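Side-chain contact in uncharacterized HTH-type transcriptional regulator ygaV (Escherichia coli K12, PDB 3CUO), which regulates large-scale gene expression in response to sulfide, acting as both repressor and activator and, without sulfide, holding down many anaerobic respiratory genes: residues A[53-56]-A[57-61]. Numbering follows the deposited sequence.
Sequences SATS and QHLAR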
loop_
_atom_site.group_PDB
_atom_site.type_symbol
_atom_site.label_atom_id
_atom_site.label_comp_id
_atom_site.label_asym_id
_atom_site.label_seq_id
_atom_site.Cartn_x
_atom_site.Cartn_y
_atom_site.Cartn_z
ATOM N N SER A 53 -2.115 6.768 23.882
ATOM C CA SER A 53 -3.462 6.702 23.369
ATOM C C SER A 53 -3.496 6.598 21.838
ATOM O O SER A 53 -4.233 5.774 21.309
ATOM C CB SER A 53 -4.315 7.852 23.949
ATOM O OG SER A 53 -3.778 9.145 23.592
ATOM N N ALA A 54 -2.670 7.376 21.136
ATOM C CA ALA A 54 -2.597 7.403 19.690
ATOM C C ALA A 54 -2.141 6.044 19.159
ATOM O O ALA A 54 -2.688 5.558 18.197
ATOM C CB ALA A 54 -1.645 8.574 19.164
ATOM N N THR A 55 -1.183 5.417 19.824
ATOM C CA THR A 55 -0.723 4.088 19.471
ATOM C C THR A 55 -1.829 3.095 19.579
ATOM O O THR A 55 -2.069 2.313 18.672
ATOM C CB THR A 55 0.480 3.687 20.382
ATOM O OG1 THR A 55 1.441 4.724 20.308
ATOM C CG2 THR A 55 1.153 2.363 19.885
ATOM N N SER A 56 -2.548 3.122 20.698
ATOM C CA SER A 56 -3.636 2.176 20.907
ATOM C C SER A 56 -4.770 2.357 19.907
ATOM O O SER A 56 -5.401 1.369 19.485
ATOM C CB SER A 56 -4.128 2.241 22.380
ATOM O OG SER A 56 -3.154 1.653 23.243
ATOM N N GLN A 57 -5.014 3.599 19.475
ATOM C CA GLN A 57 -6.025 3.842 18.427
ATOM C C GLN A 57 -5.598 3.291 17.110
ATOM O O GLN A 57 -6.407 2.719 16.458
ATOM C CB GLN A 57 -6.363 5.346 18.201
ATOM C CG GLN A 57 -7.586 5.806 18.966
ATOM C CD GLN A 57 -7.570 7.284 19.236
ATOM O OE1 GLN A 57 -8.111 7.775 20.262
ATOM N NE2 GLN A 57 -6.906 8.015 18.356
ATOM N N HIS A 58 -4.353 3.510 16.698
ATOM C CA HIS A 58 -3.825 2.897 15.472
ATOM C C HIS A 58 -3.980 1.357 15.591
ATOM O O HIS A 58 -4.496 0.710 14.709
ATOM C CB HIS A 58 -2.344 3.252 15.206
ATOM C CG HIS A 58 -2.103 4.664 14.692
ATOM N ND1 HIS A 58 -2.343 5.050 13.389
ATOM C CD2 HIS A 58 -1.558 5.741 15.295
ATOM C CE1 HIS A 58 -1.988 6.312 13.215
ATOM N NE2 HIS A 58 -1.510 6.757 14.362
ATOM N N LEU A 59 -3.540 0.783 16.685
ATOM C CA LEU A 59 -3.682 -0.680 16.877
ATOM C C LEU A 59 -5.110 -1.224 16.737
ATOM O O LEU A 59 -5.303 -2.258 16.097
ATOM C CB LEU A 59 -3.150 -1.075 18.248
ATOM C CG LEU A 59 -1.635 -0.932 18.279
ATOM C CD1 LEU A 59 -1.146 -0.784 19.719
ATOM C CD2 LEU A 59 -0.941 -2.072 17.508
ATOM N N ALA A 60 -6.075 -0.551 17.372
ATOM C CA ALA A 60 -7.501 -0.931 17.329
ATOM C C ALA A 60 -8.030 -0.858 15.942
ATOM O O ALA A 60 -8.693 -1.786 15.450
ATOM C CB ALA A 60 -8.369 -0.045 18.307
ATOM N N ARG A 61 -7.645 0.206 15.229
ATOM C CA ARG A 61 -8.054 0.326 13.854
ATOM C C ARG A 61 -7.404 -0.735 12.957
ATOM O O ARG A 61 -8.081 -1.291 12.127
ATOM C CB ARG A 61 -7.782 1.758 13.299
ATOM C CG ARG A 61 -8.293 2.916 14.226
ATOM C CD ARG A 61 -8.151 4.257 13.504
ATOM N NE ARG A 61 -8.070 5.485 14.335
ATOM C CZ ARG A 61 -7.010 6.327 14.388
ATOM N NH1 ARG A 61 -5.865 6.101 13.734
ATOM N NH2 ARG A 61 -7.079 7.406 15.173
#
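Chi1 of -52° at T55 sets OG1 beside the backbone N and sends CG2 to the far side from it; with CG of L59 anti to its carbonyl carbon (chi1 -70°), the two side chains run side by side one helical turn apart, and T55 CG2 meets L59 CD1 at 3.9 Å. T55 OG1 hydrogen-bonds S51 O and T45 OG1; the branched residue thus serves polar partners with OG1 and an apolar neighbour with CG2. Both T55 and L59 also pack on L44 of helix 41-48, the preceding helix of the predicted helix-turn-helix. The backbone between them is held by i to i+4 hydrogen bonds, such as L59 N to T55 O at 2.9 Å and H58 N to A54 O at 3.0 Å. The H58 ring lies back along the helix, bringing CD2 within 3.1 Å of A54 O, while the A54 methyl points away. H58 ND1 hydrogen-bonds R26 NE, and the imidazole meets the H23 ring edge-to-face. A leucine in place of H58 would probably leave R26 NE without this acceptor and H23 without its aromatic partner. R61 NH1 sits 3.6 Å above one face of the H58 ring, toward its rim. Since R26 NE donates to ND1, that nitrogen is probably unprotonated, and the nearby guanidinium groups would probably favour a neutral imidazole.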